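Local structure of acetylserotonin O-methyltransferase (Homo sapiens, 4A6D) at residues L265-R268 / I269-C273; H255-A258 / D259-S263; N167-S170 / V171-F175. The protein catalyses the methylation of N-acetylserotonin by S-adenosyl-L-methionine, giving melatonin and S-adenosyl-L-homocysteine, and works as a homodimer. All coordinates share one frame; numbering follows the deposited sequence.

How the interactions relate
Three short-range contacts, all within the methyltransferase domain, illustrate how contacts between near neighbours in sequence can serve different ends. Interactions 2 and 1 follow one another on helix 259-272, their centres about 14 Å apart: residues 255-263 lead from the active-site loop into the first turn, and residues 265-273 run through the later turns to just past the helix, with a zinc ion at the surface. Interaction 3, on helix 164-173, lies about 24 Å from interaction 2 and about 23 Å from interaction 1, centre to centre, and touches neither. S-adenosylmethionine relates them: Asp-256 of interaction 2 borders it directly, whereas the side chains of Leu-265 and Val-171 stay about 7 and 9 Å from it.

Interaction 1 (L265-R268 / I269-C273); sequences LLER and IYHTC. With ZN (zinc ion), chain B.
Glu-267 and His-271, one helical turn apart, share a zinc ion: OE1 of Glu-267 binds it at 2.2 Å and NE2 of His-271 at 2.1 Å. The two side chains run side by side in the same direction, carboxylate and imidazole planes only 6° apart, an i to i+4 metal site on a helix. The glutamate chain bends at chi2 (-77°), which brings its carboxylate round toward the histidine. CD2 of Tyr-270 lies over the centre of one imidazole face. This is the looser, more exposed side, where a water is a third ligand of the zinc.

The buried face is the tight one: CD1 of Ile-269 meets CG of Leu-265 at 3.9 Å, and CG1 of Ile-269 lies 3.2 Å from O of Leu-265. At the partly exposed end of the contact, Thr-272 turns its hydroxyl back to the carbonyl of Arg-268, OG1 to O 2.6 Å, while its own N-H makes only a weak bond to the same oxygen. A valine in place of Thr-272 would probably leave the carbonyl of Arg-268 with little more than that weak bond. NE of Arg-268 is hydrogen-bonded to O of Phe-237 and NH2 to O of Asp-240. Within the beta-alpha-beta unit, Leu-265 and Ile-269 pack on Leu-250 of strand 247-251, Ile-269 and Leu-266 on Ile-279 of strand 278-283, and Leu-266 also against helix 314-324.

Interaction 2 (H255-A258 / D259-S263); sequences HDWA and DGKCS. With SAM (S-adenosylmethionine), chain D.
Lys-261 lays its side chain across one face of the Trp-257 indole, bending at chi2 (-120°), which turns CD and NZ over the ring. Its CD sits 3.5 Å from CE3 of Trp-257, toward the rim, and its NZ ends over the six-membered ring, 3.8 Å from the centroid and 26° off the normal. The opposite face has CB of Asp-256 above it, and Phe-238 packs edge-to-face with the indole. Beside the ring stem, SG of Cys-262 touches CB of Trp-257 at 4.0 Å.

Further out, the contact sits on the helix start, where Ala-258 holds the N-cap position and its O accepts N of Cys-262 at 3.0 Å, closing the first turn of helix 259-272. Asp-259 makes a salt bridge to Arg-312, which also donates to O of Trp-257, and is hydrogen-bonded to His-316. His-255, the probable proton donor/acceptor, is hydrogen-bonded through ND1 to Glu-311, and OD2 of substrate-binding Asp-256 lies 3.5 Å from CE, the methyl carbon that S-adenosylmethionine transfers.

Chemically, a probably charged amine over the electron-rich indole face makes a cation-pi pair, and N7 of S-adenosylmethionine nears the indole edge, 4.0 Å from CZ2 of Trp-257.

Interaction 3 (N167-S170 / V171-F175); sequences NGRS and VLTAF
Thr-173 holds OG1 between its backbone N and carbonyl carbon (chi1 66°), and the hydroxyl thereby folds back onto the preceding turn, where OG1 bonds O of Arg-169 at 2.6 Å. The N-H of Thr-173 reaches that oxygen too, at 3.1 Å from N to O, and the two donors come from opposite faces of the carbonyl plane. Arg-169 extends its chain from CG to NE and crosses Thr-173 obliquely, with CG2 of the threonine over one face of its guanidinium.

On the inner side, CG2 of Val-171 rests 3.4 Å from O of Gly-168, and CG1 of Val-171 lies 3.7 Å from ND2 of Asn-167, the two side chains crossing at about a right angle. OD1 of Asn-167 is held elsewhere, by the N-H of Tyr-338. Ser-170 spends its hydroxyl within the turn: OG donates to O of Asn-167 at 3.2 Å from above the carbonyl plane, beside a kink where the N-H groups of Arg-169 and Ser-170 lack bonds to the turn before.

Leu-172 packs on helix 192-200, and Phe-175 on strands 329-332 and 339-344. The contact lies toward the C-terminal end of helix 164-173, which flanks the Rossmann-like sheet of a class I methyltransferase and begins at Trp-164, whose NE1 is hydrogen-bonded to S-adenosylmethionine.

Interaction 1 (L265-R268 / I269-C273)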
loop_
_atom_site.group_PDB
_atom_site.type_symbol
_atom_site.label_atom_id
_atom_site.label_comp_id
_atom_site.label_asym_id
_atom_site.label_seq_id
_atom_site.Cartn_x
_atom_site.Cartn_y
_atom_site.Cartn_z
ATOM N N LEU A 265 -9.364 31.455 11.695
ATOM C CA LEU A 265 -9.560 31.795 10.283
ATOM C C LEU A 265 -11.055 32.075 9.996
ATOM O O LEU A 265 -11.365 33.066 9.331
ATOM C CB LEU A 265 -9.013 30.678 9.348
ATOM C CG LEU A 265 -9.312 30.881 7.848
ATOM C CD1 LEU A 265 -8.653 32.188 7.297
ATOM C CD2 LEU A 265 -8.919 29.687 7.052
ATOM N N LEU A 266 -11.969 31.213 10.524
ATOM C CA LEU A 266 -13.381 31.403 10.332
ATOM C C LEU A 266 -13.868 32.737 10.880
ATOM O O LEU A 266 -14.672 33.395 10.218
ATOM C CB LEU A 266 -14.206 30.231 10.859
ATOM C CG LEU A 266 -14.055 28.884 10.104
ATOM C CD1 LEU A 266 -14.863 27.831 10.762
ATOM C CD2 LEU A 266 -14.457 29.007 8.654
ATOM N N GLU A 267 -13.318 33.160 12.044
ATOM C CA GLU A 267 -13.624 34.415 12.729
ATOM C C GLU A 267 -13.223 35.628 11.871
ATOM O O GLU A 267 -14.020 36.551 11.694
ATOM C CB GLU A 267 -12.948 34.460 14.114
ATOM C CG GLU A 267 -13.666 33.672 15.206
ATOM C CD GLU A 267 -14.916 34.273 15.838
ATOM O OE1 GLU A 267 -15.417 35.314 15.349
ATOM O OE2 GLU A 267 -15.394 33.696 16.842
ATOM N N ARG A 268 -12.023 35.582 11.278
ATOM C CA ARG A 268 -11.482 36.634 10.399
ATOM C C ARG A 268 -12.362 36.808 9.161
ATOM O O ARG A 268 -12.679 37.938 8.808
ATOM C CB ARG A 268 -10.031 36.305 10.021
ATOM C CG ARG A 268 -9.112 36.345 11.246
ATOM C CD ARG A 268 -7.618 36.462 10.958
ATOM N NE ARG A 268 -7.334 36.645 9.542
ATOM C CZ ARG A 268 -7.009 37.797 8.980
ATOM N NH1 ARG A 268 -6.817 38.878 9.729
ATOM N NH2 ARG A 268 -6.830 37.870 7.673
ATOM N N ILE A 269 -12.793 35.670 8.544
ATOM C CA ILE A 269 -13.679 35.627 7.370
ATOM C C ILE A 269 -15.025 36.197 7.751
ATOM O O ILE A 269 -15.541 37.040 7.028
ATOM C CB ILE A 269 -13.829 34.184 6.819
ATOM C CG1 ILE A 269 -12.457 33.609 6.364
ATOM C CG2 ILE A 269 -14.911 34.121 5.710
ATOM C CD1 ILE A 269 -12.557 32.085 5.948
ATOM N N TYR A 270 -15.596 35.749 8.879
ATOM C CA TYR A 270 -16.883 36.259 9.339
ATOM C C TYR A 270 -16.895 37.808 9.445
ATOM O O TYR A 270 -17.766 38.446 8.860
ATOM C CB TYR A 270 -17.303 35.611 10.663
ATOM C CG TYR A 270 -18.665 36.103 11.117
ATOM C CD1 TYR A 270 -19.830 35.532 10.624
ATOM C CD2 TYR A 270 -18.782 37.139 12.042
ATOM C CE1 TYR A 270 -21.077 36.011 10.998
ATOM C CE2 TYR A 270 -20.031 37.618 12.439
ATOM C CZ TYR A 270 -21.174 37.056 11.911
ATOM O OH TYR A 270 -22.399 37.463 12.364
ATOM N N HIS A 271 -15.925 38.380 10.180
ATOM C CA HIS A 271 -15.774 39.809 10.383
ATOM C C HIS A 271 -15.432 40.578 9.117
ATOM O O HIS A 271 -15.692 41.766 9.065
ATOM C CB HIS A 271 -14.837 40.113 11.557
ATOM C CG HIS A 271 -15.417 39.671 12.865
ATOM N ND1 HIS A 271 -16.516 40.323 13.432
ATOM C CD2 HIS A 271 -15.092 38.615 13.645
ATOM C CE1 HIS A 271 -16.783 39.672 14.554
ATOM N NE2 HIS A 271 -15.957 38.635 14.726
ATOM N N THR A 272 -14.962 39.883 8.068
ATOM C CA THR A 272 -14.708 40.461 6.751
ATOM C C THR A 272 -16.028 40.435 5.906
ATOM O O THR A 272 -16.209 41.308 5.066
ATOM C CB THR A 272 -13.516 39.764 6.075
ATOM O OG1 THR A 272 -12.393 39.805 6.966
ATOM C CG2 THR A 272 -13.110 40.430 4.774
ATOM N N CYS A 273 -16.921 39.444 6.132
ATOM C CA CYS A 273 -18.183 39.317 5.408
ATOM C C CYS A 273 -19.154 40.449 5.736
ATOM O O CYS A 273 -19.097 41.059 6.801
ATOM C CB CYS A 273 -18.846 37.949 5.625
ATOM S SG CYS A 273 -18.111 36.590 4.668
HETATM ZN ZN ZN B . -16.290 37.111 16.172
HETATM O O HOH W 1 -17.088 38.713 17.462
#

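Interaction 2 (H255-A258 / D259-S263)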
loop_
_atom_site.group_PDB
_atom_site.type_symbol
_atom_site.label_atom_id
_atom_site.label_comp_id
_atom_site.label_asym_id
_atom_site.label_seq_id
_atom_site.Cartn_x
_atom_site.Cartn_y
_atom_site.Cartn_z
ATOM N N HIS A 255 -9.396 21.059 6.792
ATOM C CA HIS A 255 -8.891 19.738 7.180
ATOM C C HIS A 255 -7.389 19.709 7.554
ATOM O O HIS A 255 -6.960 18.754 8.202
ATOM C CB HIS A 255 -9.294 18.655 6.150
ATOM C CG HIS A 255 -8.468 18.648 4.899
ATOM N ND1 HIS A 255 -8.393 17.524 4.093
ATOM C CD2 HIS A 255 -7.692 19.616 4.358
ATOM C CE1 HIS A 255 -7.561 17.842 3.110
ATOM N NE2 HIS A 255 -7.140 19.096 3.217
ATOM N N ASP A 256 -6.604 20.759 7.178
ATOM C CA ASP A 256 -5.157 20.812 7.471
ATOM C C ASP A 256 -4.862 21.219 8.898
ATOM O O ASP A 256 -3.723 21.075 9.356
ATOM C CB ASP A 256 -4.442 21.831 6.555
ATOM C CG ASP A 256 -4.479 21.585 5.054
ATOM O OD1 ASP A 256 -4.398 20.400 4.640
ATOM O OD2 ASP A 256 -4.464 22.589 4.285
ATOM N N TRP A 257 -5.862 21.792 9.579
ATOM C CA TRP A 257 -5.680 22.389 10.889
ATOM C C TRP A 257 -6.601 21.878 11.962
ATOM O O TRP A 257 -7.698 21.411 11.676
ATOM C CB TRP A 257 -5.871 23.917 10.780
ATOM C CG TRP A 257 -5.229 24.590 9.594
ATOM C CD1 TRP A 257 -5.865 25.128 8.510
ATOM C CD2 TRP A 257 -3.824 24.825 9.396
ATOM N NE1 TRP A 257 -4.946 25.710 7.661
ATOM C CE2 TRP A 257 -3.682 25.511 8.167
ATOM C CE3 TRP A 257 -2.672 24.565 10.163
ATOM C CZ2 TRP A 257 -2.432 25.927 7.679
ATOM C CZ3 TRP A 257 -1.428 24.998 9.694
ATOM C CH2 TRP A 257 -1.317 25.668 8.465
ATOM N N ALA A 258 -6.187 22.064 13.209
ATOM C CA ALA A 258 -6.942 21.746 14.409
ATOM C C ALA A 258 -8.063 22.806 14.618
ATOM O O ALA A 258 -8.052 23.874 13.988
ATOM C CB ALA A 258 -6.002 21.713 15.605
ATOM N N ASP A 259 -9.051 22.495 15.477
ATOM C CA ASP A 259 -10.190 23.380 15.754
ATOM C C ASP A 259 -9.893 24.836 16.026
ATOM O O ASP A 259 -10.552 25.702 15.445
ATOM C CB ASP A 259 -11.114 22.784 16.821
ATOM C CG ASP A 259 -11.916 21.591 16.332
ATOM O OD1 ASP A 259 -11.582 21.048 15.252
ATOM O OD2 ASP A 259 -12.868 21.192 17.031
ATOM N N GLY A 260 -8.929 25.106 16.904
ATOM C CA GLY A 260 -8.542 26.474 17.291
ATOM C C GLY A 260 -8.042 27.330 16.144
ATOM O O GLY A 260 -8.457 28.467 16.015
ATOM N N LYS A 261 -7.156 26.786 15.296
ATOM C CA LYS A 261 -6.633 27.435 14.084
ATOM C C LYS A 261 -7.799 27.653 13.102
ATOM O O LYS A 261 -7.889 28.730 12.514
ATOM C CB LYS A 261 -5.566 26.541 13.422
ATOM C CG LYS A 261 -4.150 26.994 13.618
ATOM C CD LYS A 261 -3.487 27.269 12.287
ATOM C CE LYS A 261 -1.996 27.451 12.406
ATOM N NZ LYS A 261 -1.419 28.068 11.180
ATOM N N CYS A 262 -8.694 26.642 12.932
ATOM C CA CYS A 262 -9.888 26.757 12.071
ATOM C C CYS A 262 -10.747 27.880 12.553
ATOM O O CYS A 262 -11.129 28.720 11.748
ATOM C CB CYS A 262 -10.680 25.451 12.028
ATOM S SG CYS A 262 -9.878 24.134 11.088
ATOM N N SER A 263 -11.036 27.915 13.876
ATOM C CA SER A 263 -11.878 28.948 14.509
ATOM C C SER A 263 -11.339 30.331 14.264
ATOM O O SER A 263 -12.120 31.207 13.915
ATOM C CB SER A 263 -12.069 28.691 15.999
ATOM O OG SER A 263 -12.907 27.556 16.183
HETATM N N SAM D . -7.789 24.869 -2.342
HETATM C CA SAM D . -6.826 24.038 -3.097
HETATM C C SAM D . -7.316 22.658 -3.582
HETATM O O SAM D . -8.193 22.110 -2.946
HETATM O OXT SAM D . -6.852 22.064 -4.608
HETATM C CB SAM D . -5.573 23.960 -2.262
HETATM C CG SAM D . -5.734 23.123 -0.987
HETATM S SD SAM D . -4.104 23.033 -0.163
HETATM C CE SAM D . -4.369 21.694 0.925
HETATM C "C5'" SAM D . -4.200 24.322 1.122
HETATM C "C4'" SAM D . -3.821 25.633 0.417
HETATM O "O4'" SAM D . -3.790 26.605 1.446
HETATM C "C3'" SAM D . -2.381 25.583 -0.225
HETATM O "O3'" SAM D . -2.402 26.039 -1.588
HETATM C "C2'" SAM D . -1.551 26.481 0.751
HETATM O "O2'" SAM D . -0.430 27.185 0.217
HETATM C "C1'" SAM D . -2.637 27.459 1.236
HETATM N N9 SAM D . -2.283 28.116 2.511
HETATM C C8 SAM D . -1.779 27.496 3.652
HETATM N N7 SAM D . -1.594 28.377 4.590
HETATM C C5 SAM D . -1.908 29.641 4.104
HETATM C C6 SAM D . -1.892 30.955 4.609
HETATM N N6 SAM D . -1.547 31.152 5.904
HETATM N N1 SAM D . -2.331 31.995 3.814
HETATM C C2 SAM D . -2.672 31.804 2.532
HETATM N N3 SAM D . -2.684 30.563 2.023
HETATM C C4 SAM D . -2.379 29.476 2.759
#

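Interaction 3 (N167-S170 / V171-F175)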
loop_
_atom_site.group_PDB
_atom_site.type_symbol
_atom_site.label_atom_id
_atom_site.label_comp_id
_atom_site.label_asym_id
_atom_site.label_seq_id
_atom_site.Cartn_x
_atom_site.Cartn_y
_atom_site.Cartn_z
ATOM N N ASN A 167 -14.168 16.319 -9.804
ATOM C CA ASN A 167 -15.058 16.702 -8.698
ATOM C C ASN A 167 -15.520 18.174 -8.689
ATOM O O ASN A 167 -16.457 18.502 -7.955
ATOM C CB ASN A 167 -14.377 16.356 -7.349
ATOM C CG ASN A 167 -15.314 15.914 -6.233
ATOM O OD1 ASN A 167 -14.997 14.992 -5.472
ATOM N ND2 ASN A 167 -16.476 16.569 -6.072
ATOM N N GLY A 168 -14.862 19.029 -9.474
ATOM C CA GLY A 168 -15.135 20.462 -9.544
ATOM C C GLY A 168 -16.579 20.872 -9.743
ATOM O O GLY A 168 -17.105 21.655 -8.946
ATOM N N ARG A 169 -17.237 20.345 -10.796
ATOM C CA ARG A 169 -18.623 20.696 -11.128
ATOM C C ARG A 169 -19.640 20.385 -10.030
ATOM O O ARG A 169 -20.533 21.203 -9.796
ATOM C CB ARG A 169 -19.072 20.119 -12.485
ATOM C CG ARG A 169 -20.072 21.025 -13.182
ATOM C CD ARG A 169 -20.843 20.394 -14.318
ATOM N NE ARG A 169 -21.822 21.363 -14.822
ATOM C CZ ARG A 169 -23.114 21.379 -14.493
ATOM N NH1 ARG A 169 -23.619 20.433 -13.706
ATOM N NH2 ARG A 169 -23.914 22.320 -14.972
ATOM N N SER A 170 -19.494 19.224 -9.362
ATOM C CA SER A 170 -20.375 18.751 -8.287
ATOM C C SER A 170 -20.429 19.782 -7.137
ATOM O O SER A 170 -21.503 20.250 -6.778
ATOM C CB SER A 170 -19.901 17.397 -7.743
ATOM O OG SER A 170 -19.011 16.703 -8.610
ATOM N N VAL A 171 -19.265 20.132 -6.587
ATOM C CA VAL A 171 -19.120 21.041 -5.452
ATOM C C VAL A 171 -19.534 22.467 -5.727
ATOM O O VAL A 171 -20.200 23.076 -4.889
ATOM C CB VAL A 171 -17.757 20.919 -4.731
ATOM C CG1 VAL A 171 -17.596 19.535 -4.103
ATOM C CG2 VAL A 171 -16.586 21.243 -5.660
ATOM N N LEU A 172 -19.189 22.993 -6.909
ATOM C CA LEU A 172 -19.528 24.363 -7.260
ATOM C C LEU A 172 -20.998 24.561 -7.640
ATOM O O LEU A 172 -21.511 25.683 -7.495
ATOM C CB LEU A 172 -18.559 24.927 -8.305
ATOM C CG LEU A 172 -17.061 24.899 -7.914
ATOM C CD1 LEU A 172 -16.190 25.132 -9.110
ATOM C CD2 LEU A 172 -16.733 25.880 -6.788
ATOM N N THR A 173 -21.685 23.473 -8.082
ATOM C CA THR A 173 -23.113 23.517 -8.449
ATOM C C THR A 173 -24.088 22.918 -7.419
ATOM O O THR A 173 -25.297 22.962 -7.649
ATOM C CB THR A 173 -23.395 23.066 -9.894
ATOM O OG1 THR A 173 -23.089 21.681 -10.023
ATOM C CG2 THR A 173 -22.659 23.905 -10.931
ATOM N N ALA A 174 -23.573 22.420 -6.272
ATOM C CA ALA A 174 -24.359 21.908 -5.142
ATOM C C ALA A 174 -25.343 23.026 -4.658
ATOM O O ALA A 174 -26.494 22.742 -4.331
ATOM C CB ALA A 174 -23.411 21.495 -4.008
ATOM N N PHE A 175 -24.873 24.287 -4.642
ATOM C CA PHE A 175 -25.622 25.500 -4.301
ATOM C C PHE A 175 -25.469 26.482 -5.464
ATOM O O PHE A 175 -24.447 26.471 -6.153
ATOM C CB PHE A 175 -25.081 26.148 -3.003
ATOM C CG PHE A 175 -25.086 25.253 -1.782
ATOM C CD1 PHE A 175 -26.242 25.099 -1.013
ATOM C CD2 PHE A 175 -23.937 24.559 -1.403
ATOM C CE1 PHE A 175 -26.258 24.238 0.097
ATOM C CE2 PHE A 175 -23.945 23.707 -0.288
ATOM C CZ PHE A 175 -25.097 23.564 0.467
#